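PDB 2Z1P: collagen adhesin protein from Enterococcus faecalis, which probably binds collagen as a cell-wall-anchored bacterial adhesin, this chain holding an immunoglobulin-like domain and the collagen-binding domain. Local coordinates for residues F160-D165 with N293-K298; A193-S198 with D238-L243; G199-K204 with T262-G267. One frame throughout, in Å; residues are numbered along the deposited sequence.

Overall arrangement
All three contacts lie in the collagen-binding domain, a sandwich of two antiparallel sheets. Contact 1 is the one between sheets: edge strands 160-166 and 289-298 meet where Ser295 and Val297 lie on the other strand's carbonyls, with one hydroxyl-to-carbonyl bond. Contacts 2 and 3 are backbone-bonded pairings, contact 2 in the sheet of 190-196, 240-245 and 272-281, contact 3 in that of 172-179, 200-212 and 254-263. In each, buried residues turn to the interior between the sheets (Lys162, Ser295 and Val297; Asp194, Gln196 and Phe241; Gln200), while Arg195 is exposed. Contacts 2 and 3 touch through the Asp238-Lys204 salt bridge; Lys162 of contact 1 approaches Asp194 of contact 2.

Contact 1 (F160-D165 with N293-K298); sequences FYKVGD and NTSQVK
The flat groups here are backbone carbonyl units of 160-165, and Ser295 and Val297 meet them from above. Ser295 OG donates a short hydrogen bond of 2.5 Å to Lys162 O, coming in 53° out of the carbonyl plane and so not along a lone pair. Val297 sets its two methyls over successive carbonyls: CG2 lies straight above Gly164 C at 3.4 Å, and CG1 sits over Asp165 C at 3.5 Å. With CG1 anti to the backbone N (chi1 174°), the isopropyl fork spans both groups. Val297 CG2 thus packs directly on the backbone at Gly164. The aliphatic part of Lys162 runs alongside the serine, its CG 3.3 Å from Ser295 OG, before the ammonium turns off to Asn275. The side chain of Trp175, on strand 172-179, touches Lys162, Ser295 and Val297 alike. The Asp165 carboxylate makes a salt bridge with Arg174. No backbone bond crosses: the strands run nearly parallel, 16° apart, with axes 6.2 Å from each other. Each is the outermost strand of a separate sheet, and their meeting closes one side of the two-layered beta sandwich of the collagen-binding domain.

Contact 2 (A193-S198 with D238-L243); sequences ADRQGS and DNDFNL
Ala193 faces Asn242 in a non-hydrogen-bonded antiparallel pair, their CA atoms 4.4 Å apart. Asp194 forms the next, hydrogen-bonded pair with Phe241. Its N gives a bond of 2.6 Å to Phe241 O, and its O takes one of 2.9 Å from Phe241 N. On the inner face of this pair the two side chains lie side by side. Asp194 CB stands over the centre of the Phe241 ring, 3.7 Å from the centroid, in a CH-pi contact, and the carboxylate stacks on the ring with the planes only 10° apart. Phe241 CG sits between its own backbone N and carbonyl carbon (chi1 65°), which lays the ring flat against the aspartate. Asn275 hydrogen-bonds the carboxylate, and Lys162 lies at long range from it, a weak ion pair. Arg195, on the same face as Ala193, pairs with Asp240 and crosses it at about a right angle. The chain bends at chi2 and rests its CD 3.1 Å from Asp240 OD1. The salt bridge from Arg195 NE to that oxygen is long, 3.9 Å, and purely electrostatic, since the oxygen lies well out of the guanidinium plane; a water links the same two atoms, weakly on the arginine side. Gln196 N donates to Asn239 O at 3.0 Å and more weakly to Asp240 OD2, while its side-chain amide reaches inward to Ser261. No helix takes part. Strand 190-196 runs between 240-245 and 272-281, the latter bonded to the backbones of Ala193 and Arg195, while Tyr259 of the opposing sheet packs on Asp194 and Gln196 and meets the Phe241 ring edge-to-face.

Contact 3 (G199-K204 with T262-G267); sequences GQQLNK and TITEAG
Thr262 and Gln201 form the hydrogen-bonded antiparallel pair at one end of the contact. Gln201 N donates to Thr262 O at 2.8 Å. Gln201 O is gripped twice by the threonine: Thr262 N bonds it at 3.1 Å, and Thr262 OG1 adds a bond of 3.2 Å that lies in the carbonyl plane, on a lone pair. The hydroxyl can do this because it sits between its own backbone N and carbonyl carbon (chi1 36°), a rotation that also puts OG1 3.1 Å from Gln201 CB. Next along, Gln200 and Ile263 face each other as a non-hydrogen-bonded pair, and Gln200 CA makes a CA-H...O contact with Thr262 O. At the other end Gly199 O receives a bond of 3.1 Å from Thr264 N, and Thr264 OG1 reaches the same oxygen only weakly. Thr264 CG2 meets Gln201 CG at 3.8 Å, the two side chains crossing at about a right angle.

Behind this first shell two glycines meet backbone to backbone, Gly199 CA 3.8 Å from Gly267 CA; Gly199 has a positive phi of 81°. Gly267 N bonds weakly to both O and OG1 of Thr264, within the turn 264-267. Asn203 crosses Thr262, its OD1 near the CG2 methyl and anchored by the Thr260 hydroxyl. On the opposite face of the sheet Gln200 gives its amide oxygen to the indole N-H of Trp175. Strand 254-263 lies between 200-212 and 172-179, and Phe273 of the other sheet packs against Gln200 and Ile263.

Contact 1 (F160-D165 with N293-K298)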
ATOM      1  N   PHE A 160      -5.728  12.038 -18.384  1.00 34.72           N
ATOM      2  CA  PHE A 160      -4.634  11.631 -17.514  1.00 34.72           C
ATOM      3  C   PHE A 160      -5.000  11.529 -16.038  1.00 34.72           C
ATOM      4  O   PHE A 160      -5.558  12.460 -15.453  1.00 34.72           O
ATOM      5  CB  PHE A 160      -3.457  12.598 -17.668  1.00 41.24           C
ATOM      6  CG  PHE A 160      -2.350  12.376 -16.673  1.00 41.24           C
ATOM      7  CD1 PHE A 160      -2.348  13.040 -15.446  1.00 41.24           C
ATOM      8  CD2 PHE A 160      -1.307  11.507 -16.963  1.00 41.24           C
ATOM      9  CE1 PHE A 160      -1.318  12.839 -14.525  1.00 41.24           C
ATOM     10  CE2 PHE A 160      -0.271  11.301 -16.041  1.00 41.24           C
ATOM     11  CZ  PHE A 160      -0.278  11.968 -14.824  1.00 41.24           C
ATOM     12  N   TYR A 161      -4.681  10.386 -15.442  1.00 34.15           N
ATOM     13  CA  TYR A 161      -4.912  10.189 -14.025  1.00 34.15           C
ATOM     14  C   TYR A 161      -3.770   9.359 -13.462  1.00 34.15           C
ATOM     15  O   TYR A 161      -3.048   8.693 -14.200  1.00 34.15           O
ATOM     16  CB  TYR A 161      -6.265   9.527 -13.759  1.00 43.29           C
ATOM     17  CG  TYR A 161      -6.424   8.119 -14.269  1.00 43.29           C
ATOM     18  CD1 TYR A 161      -6.575   7.853 -15.626  1.00 43.29           C
ATOM     19  CD2 TYR A 161      -6.471   7.049 -13.381  1.00 43.29           C
ATOM     20  CE1 TYR A 161      -6.779   6.551 -16.082  1.00 43.29           C
ATOM     21  CE2 TYR A 161      -6.673   5.746 -13.823  1.00 43.29           C
ATOM     22  CZ  TYR A 161      -6.828   5.499 -15.170  1.00 43.29           C
ATOM     23  OH  TYR A 161      -7.051   4.205 -15.585  1.00 43.29           O
ATOM     24  N   LYS A 162      -3.615   9.413 -12.146  1.00 35.67           N
ATOM     25  CA  LYS A 162      -2.555   8.709 -11.445  1.00 35.67           C
ATOM     26  C   LYS A 162      -3.068   7.937 -10.224  1.00 35.67           C
ATOM     27  O   LYS A 162      -3.751   8.499  -9.375  1.00 35.67           O
ATOM     28  CB  LYS A 162      -1.526   9.746 -11.019  1.00 41.57           C
ATOM     29  CG  LYS A 162      -0.569   9.324  -9.926  1.00 41.57           C
ATOM     30  CD  LYS A 162       0.251  10.531  -9.519  1.00 41.57           C
ATOM     31  CE  LYS A 162       1.250  10.205  -8.453  1.00 41.57           C
ATOM     32  NZ  LYS A 162       2.356   9.361  -8.949  1.00 41.57           N
ATOM     33  N   VAL A 163      -2.748   6.650 -10.137  1.00 34.83           N
ATOM     34  CA  VAL A 163      -3.181   5.841  -8.998  1.00 34.83           C
ATOM     35  C   VAL A 163      -2.011   5.117  -8.372  1.00 34.83           C
ATOM     36  O   VAL A 163      -0.903   5.104  -8.912  1.00 34.83           O
ATOM     37  CB  VAL A 163      -4.169   4.762  -9.407  1.00 25.34           C
ATOM     38  CG1 VAL A 163      -5.518   5.365  -9.671  1.00 25.34           C
ATOM     39  CG2 VAL A 163      -3.651   4.052 -10.646  1.00 25.34           C
ATOM     40  N   GLY A 164      -2.277   4.494  -7.232  1.00 49.33           N
ATOM     41  CA  GLY A 164      -1.240   3.751  -6.547  1.00 49.33           C
ATOM     42  C   GLY A 164      -1.765   2.894  -5.414  1.00 49.33           C
ATOM     43  O   GLY A 164      -2.908   3.046  -4.988  1.00 49.33           O
ATOM     44  N   ASP A 165      -0.929   1.974  -4.943  1.00 40.14           N
ATOM     45  CA  ASP A 165      -1.268   1.090  -3.827  1.00 40.14           C
ATOM     46  C   ASP A 165       0.038   0.755  -3.125  1.00 40.14           C
ATOM     47  O   ASP A 165       1.036   1.442  -3.318  1.00 40.14           O
ATOM     48  CB  ASP A 165      -1.919  -0.199  -4.321  1.00 48.85           C
ATOM     49  CG  ASP A 165      -1.098  -0.891  -5.381  1.00 48.85           C
ATOM     50  OD1 ASP A 165       0.096  -0.558  -5.539  1.00 48.85           O
ATOM     51  OD2 ASP A 165      -1.656  -1.775  -6.060  1.00 48.85           O
ATOM     52  N   ASN A 293      -2.971  17.477  -9.417  1.00 43.88           N
ATOM     53  CA  ASN A 293      -3.716  16.791  -8.385  1.00 43.88           C
ATOM     54  C   ASN A 293      -2.751  16.003  -7.536  1.00 43.88           C
ATOM     55  O   ASN A 293      -1.567  15.905  -7.864  1.00 43.88           O
ATOM     56  CB  ASN A 293      -4.742  15.862  -9.026  1.00 40.09           C
ATOM     57  CG  ASN A 293      -5.695  15.269  -8.022  1.00 40.09           C
ATOM     58  OD1 ASN A 293      -6.084  15.926  -7.063  1.00 40.09           O
ATOM     59  ND2 ASN A 293      -6.096  14.027  -8.245  1.00 40.09           N
ATOM     60  N   THR A 294      -3.267  15.452  -6.442  1.00 45.30           N
ATOM     61  CA  THR A 294      -2.476  14.652  -5.512  1.00 45.30           C
ATOM     62  C   THR A 294      -3.137  13.306  -5.281  1.00 45.30           C
ATOM     63  O   THR A 294      -4.283  13.243  -4.846  1.00 45.30           O
ATOM     64  CB  THR A 294      -2.350  15.343  -4.152  1.00 47.50           C
ATOM     65  OG1 THR A 294      -1.626  16.565  -4.302  1.00 47.50           O
ATOM     66  CG2 THR A 294      -1.616  14.454  -3.168  1.00 47.50           C
ATOM     67  N   SER A 295      -2.411  12.232  -5.568  1.00 44.99           N
ATOM     68  CA  SER A 295      -2.929  10.884  -5.382  1.00 44.99           C
ATOM     69  C   SER A 295      -2.607  10.411  -3.995  1.00 44.99           C
ATOM     70  O   SER A 295      -1.556  10.729  -3.449  1.00 44.99           O
ATOM     71  CB  SER A 295      -2.302   9.912  -6.376  1.00 45.51           C
ATOM     72  OG  SER A 295      -2.844  10.100  -7.664  1.00 45.51           O
ATOM     73  N   GLN A 296      -3.512   9.628  -3.432  1.00 45.63           N
ATOM     74  CA  GLN A 296      -3.307   9.096  -2.098  1.00 45.63           C
ATOM     75  C   GLN A 296      -3.226   7.581  -2.129  1.00 45.63           C
ATOM     76  O   GLN A 296      -3.752   6.935  -3.034  1.00 45.63           O
ATOM     77  CB  GLN A 296      -4.464   9.505  -1.198  1.00 71.67           C
ATOM     78  CG  GLN A 296      -4.616  10.991  -1.024  1.00 71.67           C
ATOM     79  CD  GLN A 296      -4.291  11.430   0.382  1.00 71.67           C
ATOM     80  OE1 GLN A 296      -4.475  12.592   0.731  1.00 71.67           O
ATOM     81  NE2 GLN A 296      -3.805  10.501   1.200  1.00 71.67           N
ATOM     82  N   VAL A 297      -2.547   7.020  -1.140  1.00 47.90           N
ATOM     83  CA  VAL A 297      -2.437   5.573  -1.003  1.00 47.90           C
ATOM     84  C   VAL A 297      -2.477   5.343   0.497  1.00 47.90           C
ATOM     85  O   VAL A 297      -1.569   5.761   1.211  1.00 47.90           O
ATOM     86  CB  VAL A 297      -1.103   5.008  -1.560  1.00 33.91           C
ATOM     87  CG1 VAL A 297      -1.006   3.514  -1.246  1.00 33.91           C
ATOM     88  CG2 VAL A 297      -1.018   5.223  -3.061  1.00 33.91           C
ATOM     89  N   LYS A 298      -3.540   4.714   0.985  1.00 49.01           N
ATOM     90  CA  LYS A 298      -3.651   4.451   2.415  1.00 49.01           C
ATOM     91  C   LYS A 298      -2.527   3.542   2.897  1.00 49.01           C
ATOM     92  O   LYS A 298      -2.185   2.547   2.255  1.00 49.01           O
ATOM     93  CB  LYS A 298      -4.999   3.810   2.746  1.00 79.83           C
ATOM     94  CG  LYS A 298      -6.089   4.791   3.145  1.00 79.83           C
ATOM     95  CD  LYS A 298      -7.331   4.043   3.659  1.00 79.83           C
ATOM     96  CE  LYS A 298      -7.023   3.144   4.876  1.00 79.83           C
ATOM     97  NZ  LYS A 298      -8.209   2.361   5.374  1.00 79.83           N
TER

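Contact 2 (A193-S198 with D238-L243)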
ATOM      1  N   ALA A 193       5.038  17.306 -14.451  1.00 37.90           N
ATOM      2  CA  ALA A 193       5.973  17.712 -13.420  1.00 37.90           C
ATOM      3  C   ALA A 193       5.533  16.929 -12.184  1.00 37.90           C
ATOM      4  O   ALA A 193       4.450  17.157 -11.649  1.00 37.90           O
ATOM      5  CB  ALA A 193       5.868  19.198 -13.185  1.00 38.80           C
ATOM      6  N   ASP A 194       6.352  15.989 -11.738  1.00 34.82           N
ATOM      7  CA  ASP A 194       5.959  15.196 -10.592  1.00 34.82           C
ATOM      8  C   ASP A 194       6.787  15.511  -9.357  1.00 34.82           C
ATOM      9  O   ASP A 194       8.017  15.557  -9.398  1.00 34.82           O
ATOM     10  CB  ASP A 194       6.050  13.707 -10.942  1.00 45.90           C
ATOM     11  CG  ASP A 194       5.286  12.820  -9.961  1.00 45.90           C
ATOM     12  OD1 ASP A 194       5.590  12.874  -8.749  1.00 45.90           O
ATOM     13  OD2 ASP A 194       4.391  12.062 -10.396  1.00 45.90           O
ATOM     14  N   ARG A 195       6.076  15.745  -8.262  1.00 40.99           N
ATOM     15  CA  ARG A 195       6.670  16.060  -6.982  1.00 40.99           C
ATOM     16  C   ARG A 195       6.083  15.030  -6.018  1.00 40.99           C
ATOM     17  O   ARG A 195       4.912  15.106  -5.652  1.00 40.99           O
ATOM     18  CB  ARG A 195       6.287  17.493  -6.576  1.00 94.93           C
ATOM     19  CG  ARG A 195       6.762  18.569  -7.547  1.00 94.93           C
ATOM     20  CD  ARG A 195       8.273  18.781  -7.538  1.00 94.93           C
ATOM     21  NE  ARG A 195       8.639  19.867  -8.451  1.00 94.93           N
ATOM     22  CZ  ARG A 195       8.651  19.755  -9.783  1.00 94.93           C
ATOM     23  NH1 ARG A 195       8.304  18.603 -10.372  1.00 94.93           N
ATOM     24  NH2 ARG A 195       9.091  20.765 -10.532  1.00 94.93           N
ATOM     25  N   GLN A 196       6.893  14.049  -5.636  1.00 42.90           N
ATOM     26  CA  GLN A 196       6.435  12.997  -4.735  1.00 42.90           C
ATOM     27  C   GLN A 196       6.252  13.493  -3.316  1.00 42.90           C
ATOM     28  O   GLN A 196       6.959  14.393  -2.863  1.00 42.90           O
ATOM     29  CB  GLN A 196       7.417  11.838  -4.725  1.00 48.59           C
ATOM     30  CG  GLN A 196       6.835  10.568  -4.187  1.00 48.59           C
ATOM     31  CD  GLN A 196       7.652   9.376  -4.602  1.00 48.59           C
ATOM     32  OE1 GLN A 196       8.716   9.114  -4.044  1.00 48.59           O
ATOM     33  NE2 GLN A 196       7.173   8.660  -5.607  1.00 48.59           N
ATOM     34  N   GLY A 197       5.295  12.902  -2.614  1.00 46.30           N
ATOM     35  CA  GLY A 197       5.035  13.314  -1.248  1.00 46.30           C
ATOM     36  C   GLY A 197       6.098  12.789  -0.317  1.00 46.30           C
ATOM     37  O   GLY A 197       7.017  12.108  -0.763  1.00 46.30           O
ATOM     38  N   SER A 198       5.965  13.078   0.973  1.00 54.98           N
ATOM     39  CA  SER A 198       6.942  12.638   1.964  1.00 54.98           C
ATOM     40  C   SER A 198       6.875  11.160   2.324  1.00 54.98           C
ATOM     41  O   SER A 198       5.900  10.463   2.016  1.00 54.98           O
ATOM     42  CB  SER A 198       6.806  13.467   3.245  1.00 57.35           C
ATOM     43  OG  SER A 198       5.521  13.317   3.823  1.00 57.35           O
ATOM     44  N   ASP A 238      15.704  13.669  -5.909  1.00 67.65           N
ATOM     45  CA  ASP A 238      15.653  12.230  -5.685  1.00 67.65           C
ATOM     46  C   ASP A 238      14.215  11.756  -5.506  1.00 67.65           C
ATOM     47  O   ASP A 238      13.952  10.555  -5.472  1.00 67.65           O
ATOM     48  CB  ASP A 238      16.474  11.839  -4.451  1.00 92.65           C
ATOM     49  CG  ASP A 238      17.955  11.691  -4.754  1.00 92.65           C
ATOM     50  OD1 ASP A 238      18.733  12.594  -4.382  1.00 92.65           O
ATOM     51  OD2 ASP A 238      18.342  10.670  -5.370  1.00 92.65           O
ATOM     52  N   ASN A 239      13.297  12.712  -5.383  1.00 57.48           N
ATOM     53  CA  ASN A 239      11.882  12.416  -5.207  1.00 57.48           C
ATOM     54  C   ASN A 239      11.036  13.319  -6.092  1.00 57.48           C
ATOM     55  O   ASN A 239       9.850  13.506  -5.829  1.00 57.48           O
ATOM     56  CB  ASN A 239      11.468  12.622  -3.751  1.00 86.56           C
ATOM     57  CG  ASN A 239      12.057  11.580  -2.824  1.00 86.56           C
ATOM     58  OD1 ASN A 239      12.066  11.755  -1.602  1.00 86.56           O
ATOM     59  ND2 ASN A 239      12.540  10.479  -3.393  1.00 86.56           N
ATOM     60  N   ASP A 240      11.648  13.880  -7.133  1.00 52.00           N
ATOM     61  CA  ASP A 240      10.954  14.768  -8.063  1.00 52.00           C
ATOM     62  C   ASP A 240      11.444  14.556  -9.489  1.00 52.00           C
ATOM     63  O   ASP A 240      12.643  14.427  -9.731  1.00 52.00           O
ATOM     64  CB  ASP A 240      11.187  16.229  -7.684  1.00 57.70           C
ATOM     65  CG  ASP A 240      10.423  16.644  -6.446  1.00 57.70           C
ATOM     66  OD1 ASP A 240      10.700  17.750  -5.926  1.00 57.70           O
ATOM     67  OD2 ASP A 240       9.545  15.881  -5.996  1.00 57.70           O
ATOM     68  N   PHE A 241      10.512  14.518 -10.434  1.00 46.76           N
ATOM     69  CA  PHE A 241      10.886  14.351 -11.825  1.00 46.76           C
ATOM     70  C   PHE A 241       9.930  15.058 -12.771  1.00 46.76           C
ATOM     71  O   PHE A 241       8.837  15.465 -12.379  1.00 46.76           O
ATOM     72  CB  PHE A 241      11.022  12.857 -12.181  1.00 34.90           C
ATOM     73  CG  PHE A 241       9.730  12.052 -12.094  1.00 34.90           C
ATOM     74  CD1 PHE A 241       8.965  11.798 -13.240  1.00 34.90           C
ATOM     75  CD2 PHE A 241       9.306  11.507 -10.877  1.00 34.90           C
ATOM     76  CE1 PHE A 241       7.806  11.014 -13.180  1.00 34.90           C
ATOM     77  CE2 PHE A 241       8.147  10.722 -10.811  1.00 34.90           C
ATOM     78  CZ  PHE A 241       7.398  10.479 -11.969  1.00 34.90           C
ATOM     79  N   ASN A 242      10.389  15.249 -14.002  1.00 40.31           N
ATOM     80  CA  ASN A 242       9.605  15.884 -15.056  1.00 40.31           C
ATOM     81  C   ASN A 242       9.534  14.865 -16.191  1.00 40.31           C
ATOM     82  O   ASN A 242      10.557  14.355 -16.640  1.00 40.31           O
ATOM     83  CB  ASN A 242      10.278  17.170 -15.553  1.00 45.23           C
ATOM     84  CG  ASN A 242      10.483  18.189 -14.452  1.00 45.23           C
ATOM     85  OD1 ASN A 242       9.580  18.464 -13.663  1.00 45.23           O
ATOM     86  ND2 ASN A 242      11.673  18.766 -14.403  1.00 45.23           N
ATOM     87  N   LEU A 243       8.328  14.556 -16.646  1.00 46.06           N
ATOM     88  CA  LEU A 243       8.178  13.575 -17.700  1.00 46.06           C
ATOM     89  C   LEU A 243       7.570  14.173 -18.955  1.00 46.06           C
ATOM     90  O   LEU A 243       6.491  14.779 -18.919  1.00 46.06           O
ATOM     91  CB  LEU A 243       7.320  12.419 -17.198  1.00 35.37           C
ATOM     92  CG  LEU A 243       7.095  11.281 -18.187  1.00 35.37           C
ATOM     93  CD1 LEU A 243       8.430  10.790 -18.732  1.00 35.37           C
ATOM     94  CD2 LEU A 243       6.344  10.159 -17.486  1.00 35.37           C
TER
HETATM   95  O   HOH W   1      10.215  20.976  -6.085  1.00 52.19           O

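Contact 3 (G199-K204 with T262-G267)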
ATOM      1  N   GLY A 199       7.940  10.703   2.975  1.00 44.56           N
ATOM      2  CA  GLY A 199       8.036   9.327   3.420  1.00 44.56           C
ATOM      3  C   GLY A 199       8.444   8.321   2.373  1.00 44.56           C
ATOM      4  O   GLY A 199       8.514   7.130   2.676  1.00 44.56           O
ATOM      5  N   GLN A 200       8.737   8.776   1.159  1.00 53.29           N
ATOM      6  CA  GLN A 200       9.100   7.847   0.095  1.00 53.29           C
ATOM      7  C   GLN A 200      10.468   8.050  -0.516  1.00 53.29           C
ATOM      8  O   GLN A 200      11.034   9.142  -0.448  1.00 53.29           O
ATOM      9  CB  GLN A 200       8.069   7.923  -1.016  1.00 49.35           C
ATOM     10  CG  GLN A 200       6.670   7.915  -0.500  1.00 49.35           C
ATOM     11  CD  GLN A 200       5.672   8.033  -1.605  1.00 49.35           C
ATOM     12  OE1 GLN A 200       5.643   7.212  -2.518  1.00 49.35           O
ATOM     13  NE2 GLN A 200       4.843   9.063  -1.540  1.00 49.35           N
ATOM     14  N   GLN A 201      10.973   6.984  -1.135  1.00 43.25           N
ATOM     15  CA  GLN A 201      12.270   6.989  -1.801  1.00 43.25           C
ATOM     16  C   GLN A 201      12.120   6.585  -3.252  1.00 43.25           C
ATOM     17  O   GLN A 201      11.986   5.405  -3.560  1.00 43.25           O
ATOM     18  CB  GLN A 201      13.228   6.018  -1.109  1.00 86.58           C
ATOM     19  CG  GLN A 201      14.254   6.711  -0.239  1.00 86.58           C
ATOM     20  CD  GLN A 201      15.136   7.675  -1.028  1.00 86.58           C
ATOM     21  OE1 GLN A 201      15.704   8.609  -0.464  1.00 86.58           O
ATOM     22  NE2 GLN A 201      15.262   7.442  -2.337  1.00 86.58           N
ATOM     23  N   LEU A 202      12.156   7.559  -4.146  1.00 42.73           N
ATOM     24  CA  LEU A 202      11.999   7.269  -5.564  1.00 42.73           C
ATOM     25  C   LEU A 202      13.012   6.254  -6.082  1.00 42.73           C
ATOM     26  O   LEU A 202      14.217   6.456  -5.953  1.00 42.73           O
ATOM     27  CB  LEU A 202      12.107   8.560  -6.375  1.00 47.58           C
ATOM     28  CG  LEU A 202      11.888   8.424  -7.880  1.00 47.58           C
ATOM     29  CD1 LEU A 202      10.484   7.919  -8.160  1.00 47.58           C
ATOM     30  CD2 LEU A 202      12.106   9.768  -8.539  1.00 47.58           C
ATOM     31  N   ASN A 203      12.513   5.166  -6.671  1.00 55.23           N
ATOM     32  CA  ASN A 203      13.361   4.106  -7.224  1.00 55.23           C
ATOM     33  C   ASN A 203      13.627   4.411  -8.693  1.00 55.23           C
ATOM     34  O   ASN A 203      12.992   3.863  -9.596  1.00 55.23           O
ATOM     35  CB  ASN A 203      12.670   2.747  -7.084  1.00 68.66           C
ATOM     36  CG  ASN A 203      12.323   2.410  -5.638  1.00 68.66           C
ATOM     37  OD1 ASN A 203      11.682   1.395  -5.359  1.00 68.66           O
ATOM     38  ND2 ASN A 203      12.749   3.263  -4.712  1.00 68.66           N
ATOM     39  N   LYS A 204      14.588   5.296  -8.916  1.00 46.93           N
ATOM     40  CA  LYS A 204      14.952   5.739 -10.249  1.00 46.93           C
ATOM     41  C   LYS A 204      15.035   4.697 -11.357  1.00 46.93           C
ATOM     42  O   LYS A 204      14.856   5.036 -12.522  1.00 46.93           O
ATOM     43  CB  LYS A 204      16.277   6.513 -10.200  1.00 68.58           C
ATOM     44  CG  LYS A 204      16.299   7.719  -9.244  1.00 68.58           C
ATOM     45  CD  LYS A 204      17.537   8.601  -9.485  1.00 68.58           C
ATOM     46  CE  LYS A 204      17.841   9.494  -8.293  1.00 68.58           C
ATOM     47  NZ  LYS A 204      16.635  10.235  -7.826  1.00 68.58           N
ATOM     48  N   THR A 262      10.086   3.340  -2.279  1.00 58.85           N
ATOM     49  CA  THR A 262      10.263   2.565  -1.066  1.00 58.85           C
ATOM     50  C   THR A 262       9.927   3.403   0.157  1.00 58.85           C
ATOM     51  O   THR A 262      10.281   4.583   0.234  1.00 58.85           O
ATOM     52  CB  THR A 262      11.711   2.041  -0.974  1.00 51.91           C
ATOM     53  OG1 THR A 262      12.613   3.023  -1.508  1.00 51.91           O
ATOM     54  CG2 THR A 262      11.858   0.742  -1.761  1.00 51.91           C
ATOM     55  N   ILE A 263       9.222   2.791   1.101  1.00 60.77           N
ATOM     56  CA  ILE A 263       8.817   3.466   2.328  1.00 60.77           C
ATOM     57  C   ILE A 263       9.983   3.596   3.321  1.00 60.77           C
ATOM     58  O   ILE A 263      10.606   2.597   3.688  1.00 60.77           O
ATOM     59  CB  ILE A 263       7.656   2.701   2.990  1.00 49.91           C
ATOM     60  CG1 ILE A 263       6.488   2.554   2.000  1.00 49.91           C
ATOM     61  CG2 ILE A 263       7.203   3.436   4.223  1.00 49.91           C
ATOM     62  CD1 ILE A 263       5.312   1.765   2.536  1.00 49.91           C
ATOM     63  N   THR A 264      10.284   4.818   3.754  1.00 62.26           N
ATOM     64  CA  THR A 264      11.390   5.024   4.686  1.00 62.26           C
ATOM     65  C   THR A 264      10.954   4.819   6.127  1.00 62.26           C
ATOM     66  O   THR A 264       9.771   4.595   6.397  1.00 62.26           O
ATOM     67  CB  THR A 264      11.976   6.443   4.567  1.00 41.19           C
ATOM     68  OG1 THR A 264      10.952   7.395   4.840  1.00 41.19           O
ATOM     69  CG2 THR A 264      12.491   6.702   3.179  1.00 41.19           C
ATOM     70  N   GLU A 265      11.917   4.905   7.043  1.00 50.93           N
ATOM     71  CA  GLU A 265      11.653   4.743   8.461  1.00 50.93           C
ATOM     72  C   GLU A 265      10.594   5.769   8.843  1.00 50.93           C
ATOM     73  O   GLU A 265       9.573   5.426   9.431  1.00 50.93           O
ATOM     74  CB  GLU A 265      12.955   4.947   9.260  1.00 89.78           C
ATOM     75  CG  GLU A 265      12.773   5.492  10.674  1.00 89.78           C
ATOM     76  CD  GLU A 265      12.240   4.460  11.650  1.00 89.78           C
ATOM     77  OE1 GLU A 265      11.674   4.876  12.685  1.00 89.78           O
ATOM     78  OE2 GLU A 265      12.396   3.244  11.393  1.00 89.78           O
ATOM     79  N   ALA A 266      10.828   7.027   8.492  1.00 65.14           N
ATOM     80  CA  ALA A 266       9.887   8.097   8.815  1.00 65.14           C
ATOM     81  C   ALA A 266       8.546   7.922   8.114  1.00 65.14           C
ATOM     82  O   ALA A 266       7.529   8.435   8.564  1.00 65.14           O
ATOM     83  CB  ALA A 266      10.499   9.451   8.445  1.00 47.91           C
ATOM     84  N   GLY A 267       8.549   7.169   7.022  1.00 59.08           N
ATOM     85  CA  GLY A 267       7.331   6.964   6.262  1.00 59.08           C
ATOM     86  C   GLY A 267       6.376   5.948   6.836  1.00 59.08           C
ATOM     87  O   GLY A 267       5.206   6.243   7.032  1.00 59.08           O
TER